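Local coordinates for protein predicted component of a thermophile-specific DNA repair system, contains a RAMP domain (Methanopyrus kandleri, PDB 4N0L) that probably binds CRISPR RNA as the Csm3 backbone subunit of a type III-A interference complex and may cleave RNA, at residues 37-42 with 48-53; 97-102 with 162-167. All coordinates share one frame; numbering follows the deposited sequence.

Contact 1 (37-42 with 48-53)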
ATOM      1  N   PRO A  37       4.247 -12.329   7.480  1.00 26.82           N
ATOM      2  CA  PRO A  37       4.683 -12.096   6.099  1.00 27.91           C
ATOM      3  C   PRO A  37       6.180 -12.313   5.894  1.00 30.94           C
ATOM      4  O   PRO A  37       6.620 -12.498   4.758  1.00 29.03           O
ATOM      5  CB  PRO A  37       4.319 -10.629   5.867  1.00 26.13           C
ATOM      6  CG  PRO A  37       4.430 -10.012   7.219  1.00 23.05           C
ATOM      7  CD  PRO A  37       3.959 -11.066   8.187  1.00 22.04           C
ATOM      8  N   VAL A  38       6.947 -12.294   6.980  1.00 27.18           N
ATOM      9  CA  VAL A  38       8.385 -12.518   6.893  1.00 26.89           C
ATOM     10  C   VAL A  38       8.657 -13.985   6.594  1.00 26.00           C
ATOM     11  O   VAL A  38       8.388 -14.857   7.419  1.00 29.86           O
ATOM     12  CB  VAL A  38       9.109 -12.112   8.189  1.00 29.92           C
ATOM     13  CG1 VAL A  38      10.598 -12.406   8.078  1.00 29.44           C
ATOM     14  CG2 VAL A  38       8.875 -10.640   8.487  1.00 28.79           C
ATOM     15  N   ILE A  39       9.181 -14.257   5.405  1.00 25.64           N
ATOM     16  CA  ILE A  39       9.398 -15.632   4.968  1.00 27.67           C
ATOM     17  C   ILE A  39      10.791 -15.832   4.387  1.00 32.76           C
ATOM     18  O   ILE A  39      11.505 -14.870   4.107  1.00 30.46           O
ATOM     19  CB  ILE A  39       8.351 -16.061   3.914  1.00 25.20           C
ATOM     20  CG1 ILE A  39       8.458 -15.182   2.666  1.00 25.67           C
ATOM     21  CG2 ILE A  39       6.944 -15.988   4.488  1.00 19.58           C
ATOM     22  CD1 ILE A  39       7.629 -15.683   1.498  1.00 25.55           C
ATOM     23  N   ARG A  40      11.173 -17.094   4.217  1.00 40.38           N
ATOM     24  CA  ARG A  40      12.474 -17.444   3.662  1.00 44.57           C
ATOM     25  C   ARG A  40      12.474 -17.338   2.142  1.00 44.67           C
ATOM     26  O   ARG A  40      11.553 -17.812   1.477  1.00 45.79           O
ATOM     27  CB  ARG A  40      12.870 -18.861   4.083  1.00 50.50           C
ATOM     28  CG  ARG A  40      14.314 -19.224   3.781  1.00 53.28           C
ATOM     29  CD  ARG A  40      15.277 -18.592   4.765  1.00 58.59           C
ATOM     30  NE  ARG A  40      15.287 -19.289   6.048  1.00 62.23           N
ATOM     31  CZ  ARG A  40      16.250 -19.169   6.956  1.00 61.79           C
ATOM     32  NH1 ARG A  40      17.293 -18.382   6.724  1.00 57.49           N
ATOM     33  NH2 ARG A  40      16.175 -19.842   8.096  1.00 64.20           N
ATOM     34  N   ASP A  41      13.512 -16.710   1.600  1.00 43.86           N
ATOM     35  CA  ASP A  41      13.675 -16.611   0.156  1.00 47.24           C
ATOM     36  C   ASP A  41      14.428 -17.833  -0.357  1.00 50.70           C
ATOM     37  O   ASP A  41      15.576 -18.059   0.023  1.00 45.72           O
ATOM     38  CB  ASP A  41      14.418 -15.329  -0.221  1.00 48.96           C
ATOM     39  CG  ASP A  41      14.665 -15.212  -1.713  1.00 54.87           C
ATOM     40  OD1 ASP A  41      15.463 -14.339  -2.116  1.00 55.80           O
ATOM     41  OD2 ASP A  41      14.079 -16.002  -2.481  1.00 59.02           O
ATOM     42  N   PRO A  42      13.777 -18.634  -1.212  1.00 58.82           N
ATOM     43  CA  PRO A  42      14.387 -19.839  -1.786  1.00 63.51           C
ATOM     44  C   PRO A  42      15.691 -19.542  -2.526  1.00 66.45           C
ATOM     45  O   PRO A  42      16.626 -20.342  -2.473  1.00 70.12           O
ATOM     46  CB  PRO A  42      13.317 -20.342  -2.755  1.00 65.20           C
ATOM     47  CG  PRO A  42      12.035 -19.821  -2.202  1.00 63.54           C
ATOM     48  CD  PRO A  42      12.370 -18.478  -1.622  1.00 59.86           C
ATOM     49  N   TYR A  48      12.791 -12.315   3.924  1.00 28.99           N
ATOM     50  CA  TYR A  48      12.420 -11.096   3.224  1.00 26.21           C
ATOM     51  C   TYR A  48      10.919 -10.885   3.323  1.00 29.50           C
ATOM     52  O   TYR A  48      10.191 -11.763   3.782  1.00 34.73           O
ATOM     53  CB  TYR A  48      12.866 -11.155   1.757  1.00 25.34           C
ATOM     54  CG  TYR A  48      11.953 -11.940   0.838  1.00 26.03           C
ATOM     55  CD1 TYR A  48      11.294 -11.314  -0.212  1.00 28.20           C
ATOM     56  CD2 TYR A  48      11.748 -13.303   1.019  1.00 25.63           C
ATOM     57  CE1 TYR A  48      10.460 -12.019  -1.058  1.00 28.85           C
ATOM     58  CE2 TYR A  48      10.912 -14.019   0.176  1.00 24.66           C
ATOM     59  CZ  TYR A  48      10.271 -13.370  -0.861  1.00 26.68           C
ATOM     60  OH  TYR A  48       9.437 -14.067  -1.704  1.00 26.49           O
ATOM     61  N   VAL A  49      10.461  -9.707   2.915  1.00 27.33           N
ATOM     62  CA  VAL A  49       9.034  -9.420   2.903  1.00 24.08           C
ATOM     63  C   VAL A  49       8.567  -9.182   1.473  1.00 25.32           C
ATOM     64  O   VAL A  49       8.935  -8.179   0.858  1.00 27.06           O
ATOM     65  CB  VAL A  49       8.689  -8.198   3.764  1.00 23.50           C
ATOM     66  CG1 VAL A  49       7.181  -8.033   3.855  1.00 17.33           C
ATOM     67  CG2 VAL A  49       9.296  -8.342   5.154  1.00 16.95           C
ATOM     68  N   PRO A  50       7.770 -10.116   0.934  1.00 21.88           N
ATOM     69  CA  PRO A  50       7.221  -9.993  -0.422  1.00 22.56           C
ATOM     70  C   PRO A  50       6.412  -8.713  -0.596  1.00 19.73           C
ATOM     71  O   PRO A  50       5.715  -8.294   0.331  1.00 19.76           O
ATOM     72  CB  PRO A  50       6.322 -11.226  -0.553  1.00 25.34           C
ATOM     73  CG  PRO A  50       6.872 -12.204   0.433  1.00 22.13           C
ATOM     74  CD  PRO A  50       7.389 -11.385   1.576  1.00 18.63           C
ATOM     75  N   GLY A  51       6.518  -8.098  -1.768  1.00 16.13           N
ATOM     76  CA  GLY A  51       5.786  -6.880  -2.060  1.00 19.23           C
ATOM     77  C   GLY A  51       4.286  -7.061  -1.940  1.00 22.96           C
ATOM     78  O   GLY A  51       3.584  -6.183  -1.434  1.00 25.04           O
ATOM     79  N   SER A  52       3.795  -8.208  -2.401  1.00 18.06           N
ATOM     80  CA  SER A  52       2.368  -8.495  -2.358  1.00 21.83           C
ATOM     81  C   SER A  52       1.859  -8.585  -0.921  1.00 24.34           C
ATOM     82  O   SER A  52       0.743  -8.155  -0.628  1.00 23.65           O
ATOM     83  CB  SER A  52       2.059  -9.790  -3.113  1.00 21.09           C
ATOM     84  OG  SER A  52       2.808 -10.878  -2.597  1.00 26.21           O
ATOM     85  N   SER A  53       2.679  -9.128  -0.023  1.00 21.23           N
ATOM     86  CA  SER A  53       2.299  -9.215   1.387  1.00 23.95           C
ATOM     87  C   SER A  53       2.198  -7.830   2.024  1.00 21.27           C
ATOM     88  O   SER A  53       1.265  -7.557   2.779  1.00 23.47           O
ATOM     89  CB  SER A  53       3.292 -10.078   2.169  1.00 24.88           C
ATOM     90  OG  SER A  53       3.264 -11.425   1.727  1.00 23.99           O
TER
HETATM   91  O   HOH W   1       4.967 -13.250   3.098  1.00 32.09           O

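Contact 2 (97-102 with 162-167)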
ATOM      1  N   GLU A  97     -20.132   9.062 -12.613  1.00 48.59           N
ATOM      2  CA  GLU A  97     -20.957   9.962 -13.417  1.00 57.55           C
ATOM      3  C   GLU A  97     -21.993   9.124 -14.156  1.00 55.93           C
ATOM      4  O   GLU A  97     -23.170   9.475 -14.232  1.00 53.56           O
ATOM      5  CB  GLU A  97     -20.113  10.762 -14.415  1.00 62.64           C
ATOM      6  CG  GLU A  97     -18.931  11.528 -13.821  1.00 67.86           C
ATOM      7  CD  GLU A  97     -19.327  12.820 -13.131  1.00 75.91           C
ATOM      8  OE1 GLU A  97     -18.654  13.846 -13.370  1.00 78.84           O
ATOM      9  OE2 GLU A  97     -20.295  12.811 -12.344  1.00 78.57           O
ATOM     10  N   GLU A  98     -21.522   8.003 -14.690  1.00 55.19           N
ATOM     11  CA  GLU A  98     -22.334   7.065 -15.449  1.00 56.45           C
ATOM     12  C   GLU A  98     -23.386   6.375 -14.578  1.00 61.58           C
ATOM     13  O   GLU A  98     -24.441   5.975 -15.065  1.00 67.77           O
ATOM     14  CB  GLU A  98     -21.418   6.028 -16.102  1.00 57.89           C
ATOM     15  CG  GLU A  98     -22.053   5.150 -17.157  1.00 64.23           C
ATOM     16  CD  GLU A  98     -21.032   4.242 -17.814  1.00 72.55           C
ATOM     17  OE1 GLU A  98     -19.854   4.283 -17.398  1.00 72.71           O
ATOM     18  OE2 GLU A  98     -21.401   3.492 -18.743  1.00 78.34           O
ATOM     19  N   ALA A  99     -23.087   6.236 -13.289  1.00 59.82           N
ATOM     20  CA  ALA A  99     -23.968   5.529 -12.360  1.00 56.81           C
ATOM     21  C   ALA A  99     -24.885   6.459 -11.565  1.00 54.57           C
ATOM     22  O   ALA A  99     -25.843   6.001 -10.941  1.00 51.75           O
ATOM     23  CB  ALA A  99     -23.142   4.676 -11.402  1.00 56.74           C
ATOM     24  N   LYS A 100     -24.582   7.755 -11.579  1.00 57.15           N
ATOM     25  CA  LYS A 100     -25.301   8.736 -10.759  1.00 59.14           C
ATOM     26  C   LYS A 100     -26.819   8.720 -10.930  1.00 59.50           C
ATOM     27  O   LYS A 100     -27.557   8.877  -9.955  1.00 59.27           O
ATOM     28  CB  LYS A 100     -24.773  10.144 -11.050  1.00 59.59           C
ATOM     29  CG  LYS A 100     -25.496  11.250 -10.292  1.00 65.45           C
ATOM     30  CD  LYS A 100     -25.407  11.056  -8.786  1.00 73.06           C
ATOM     31  CE  LYS A 100     -26.164  12.151  -8.049  1.00 78.09           C
ATOM     32  NZ  LYS A 100     -26.297  11.861  -6.594  1.00 78.53           N
ATOM     33  N   GLU A 101     -27.279   8.522 -12.162  1.00 60.27           N
ATOM     34  CA  GLU A 101     -28.710   8.486 -12.454  1.00 63.12           C
ATOM     35  C   GLU A 101     -29.457   7.408 -11.668  1.00 60.13           C
ATOM     36  O   GLU A 101     -30.643   7.560 -11.376  1.00 59.10           O
ATOM     37  CB  GLU A 101     -28.944   8.289 -13.953  1.00 67.83           C
ATOM     38  CG  GLU A 101     -28.160   7.146 -14.564  1.00 72.60           C
ATOM     39  CD  GLU A 101     -28.606   6.830 -15.979  1.00 76.59           C
ATOM     40  OE1 GLU A 101     -27.734   6.604 -16.844  1.00 77.89           O
ATOM     41  OE2 GLU A 101     -29.830   6.805 -16.223  1.00 77.16           O
ATOM     42  N   TYR A 102     -28.766   6.326 -11.324  1.00 57.57           N
ATOM     43  CA  TYR A 102     -29.416   5.208 -10.646  1.00 55.26           C
ATOM     44  C   TYR A 102     -29.167   5.221  -9.142  1.00 54.59           C
ATOM     45  O   TYR A 102     -29.511   4.267  -8.444  1.00 53.70           O
ATOM     46  CB  TYR A 102     -28.933   3.873 -11.217  1.00 52.74           C
ATOM     47  CG  TYR A 102     -29.023   3.755 -12.719  1.00 58.86           C
ATOM     48  CD1 TYR A 102     -30.248   3.578 -13.351  1.00 61.47           C
ATOM     49  CD2 TYR A 102     -27.879   3.795 -13.504  1.00 59.63           C
ATOM     50  CE1 TYR A 102     -30.331   3.463 -14.726  1.00 59.66           C
ATOM     51  CE2 TYR A 102     -27.951   3.677 -14.880  1.00 62.71           C
ATOM     52  CZ  TYR A 102     -29.180   3.512 -15.486  1.00 63.05           C
ATOM     53  OH  TYR A 102     -29.259   3.396 -16.854  1.00 64.87           O
ATOM     54  N   GLY A 162     -23.701  -3.124 -15.240  1.00 43.80           N
ATOM     55  CA  GLY A 162     -22.935  -2.893 -16.451  1.00 43.90           C
ATOM     56  C   GLY A 162     -22.036  -1.683 -16.294  1.00 47.43           C
ATOM     57  O   GLY A 162     -21.231  -1.372 -17.172  1.00 49.76           O
ATOM     58  N   VAL A 163     -22.179  -0.994 -15.166  1.00 45.46           N
ATOM     59  CA  VAL A 163     -21.410   0.216 -14.906  1.00 44.76           C
ATOM     60  C   VAL A 163     -20.351   0.034 -13.815  1.00 45.94           C
ATOM     61  O   VAL A 163     -19.195   0.415 -13.996  1.00 46.87           O
ATOM     62  CB  VAL A 163     -22.339   1.380 -14.504  1.00 44.98           C
ATOM     63  CG1 VAL A 163     -21.540   2.658 -14.309  1.00 43.50           C
ATOM     64  CG2 VAL A 163     -23.420   1.576 -15.554  1.00 48.17           C
ATOM     65  N   VAL A 164     -20.747  -0.556 -12.691  1.00 41.79           N
ATOM     66  CA  VAL A 164     -19.907  -0.544 -11.495  1.00 37.73           C
ATOM     67  C   VAL A 164     -19.172  -1.860 -11.218  1.00 38.46           C
ATOM     68  O   VAL A 164     -18.663  -2.069 -10.115  1.00 36.00           O
ATOM     69  CB  VAL A 164     -20.737  -0.178 -10.244  1.00 36.01           C
ATOM     70  CG1 VAL A 164     -21.411   1.172 -10.433  1.00 35.61           C
ATOM     71  CG2 VAL A 164     -21.767  -1.259  -9.942  1.00 30.18           C
ATOM     72  N   ASP A 165     -19.104  -2.742 -12.210  1.00 36.65           N
ATOM     73  CA  ASP A 165     -18.433  -4.026 -12.021  1.00 36.34           C
ATOM     74  C   ASP A 165     -17.250  -4.174 -12.977  1.00 38.64           C
ATOM     75  O   ASP A 165     -17.218  -5.078 -13.810  1.00 41.19           O
ATOM     76  CB  ASP A 165     -19.423  -5.182 -12.210  1.00 34.73           C
ATOM     77  CG  ASP A 165     -18.826  -6.533 -11.840  1.00 43.15           C
ATOM     78  OD1 ASP A 165     -17.854  -6.565 -11.057  1.00 45.57           O
ATOM     79  OD2 ASP A 165     -19.326  -7.566 -12.338  1.00 47.28           O
ATOM     80  N   VAL A 166     -16.280  -3.274 -12.856  1.00 41.25           N
ATOM     81  CA  VAL A 166     -15.090  -3.314 -13.698  1.00 42.49           C
ATOM     82  C   VAL A 166     -13.821  -3.447 -12.862  1.00 35.88           C
ATOM     83  O   VAL A 166     -13.568  -2.631 -11.975  1.00 29.39           O
ATOM     84  CB  VAL A 166     -14.979  -2.056 -14.581  1.00 46.58           C
ATOM     85  N   LYS A 167     -13.042  -4.489 -13.138  1.00 35.16           N
ATOM     86  CA  LYS A 167     -11.726  -4.681 -12.533  1.00 35.00           C
ATOM     87  C   LYS A 167     -10.858  -3.428 -12.624  1.00 38.10           C
ATOM     88  O   LYS A 167     -10.952  -2.671 -13.591  1.00 35.16           O
ATOM     89  CB  LYS A 167     -11.002  -5.857 -13.194  1.00 30.73           C
TER

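Contact 1 (37-42 with 48-53)
Pro37 lays its ring against the first turn of helix 51-69, its CB 3.9 Å from CB of Ser53. A water hydrogen-bonded to Ser53 OG also approaches Pro37 O, though that leg is short and so somewhat doubtful, while CD of Pro50 comes close to the same carbonyl O. Val38 turns CG2 to CG2 of Val49 at 4.1 Å, the two branched side chains crossing at a slant on the side away from the tyrosine; Ile257 packs on both Pro37 and Val38. Ile39 and Tyr48 form an antiparallel hydrogen-bonded pair of strands 39-40 and 47-48: Ile39 N reaches Tyr48 O at 3.1 Å, almost straight at 170°, and Tyr48 N returns to Ile39 O at 2.9 Å. Both side chains leave on the same face and run side by side, CG1 of Ile39 3.7 Å from CE2 of Tyr48. With chi1 at 62°, CG1 sits between backbone N and carbonyl carbon, and the extended chain carries CD1 to 3.7 Å from CG of Pro50. Asp41 meets CD2 of the tyrosine obliquely through CB, 3.6 Å away, its carboxylate held by Ser44 and Val43 in the turn; His178 stacks on Tyr48. The arrangement is a beta-hairpin leading directly into a helix, with Pro50 at the N-cap position, within this RAMP-family protein.

Contact 2 (97-102 with 162-167)
Val163 pushes CG1 against the aliphatic part of Glu98, an exposed residue, lying 3.8 Å from CG of that glutamate and about as near to its CB. The overlap continues outward: CD and OE1 of Glu98 also pass close to this methyl, and the second branch, CG2 of Val163, stands 4.1 Å from Glu98 CG. The two side chains cross at a slant, so the valine meets the flank of the glutamate chain and not just its carboxylate end. Glu98 presents that flank because its CG is anti to the backbone N (chi1 -168°) and the chain stays extended beyond it, running out past the valine. Val163 likewise sets CG1 anti to its own nitrogen, which aims this branch at the helix. The same methyl has a second neighbour, CB of Ala99 at 3.9 Å, and thus fits beside two successive residues of helix 93-99. The contact is apolar side-chain packing between this helix and the loop that follows helix 157-160, in the zinc-bearing part of the RAMP-family protein. The metal itself is bound by His86, Cys88, Cys115 and Cys118; the side chain of Val164 is about 7 Å from that of Cys88 and takes no part in coordination. Val164 approaches Ala99 CB with CG1, at 4.0 Å, so the small alanine side chain is touched by one methyl from each of two consecutive valines. Ala99 is buried here, and Leu160 of helix 157-160 packs on it as well. Phe90 and Ser131 also touch Val164.

From the N terminus the chain passes strands 7-16 and 20-21 and helix 26-31, then turns back on itself at contact 1, which closes a loop of just five intervening residues and pairs strands 39-40 and 47-48 ahead of helix 51-69. Contact 2 opens later, on helix 93-99, and closes at 162-167, joining that helix to the loop between helix 157-160 and strand 172-174; two of the four zinc ligands, His86 and Cys88, precede that span, and Cys115 and Cys118 lie within it. The loops follow in series, neither nested nor crossed. The centres of contacts 1 and 2 are about 37 Å apart, on opposite sides of the chain's centre.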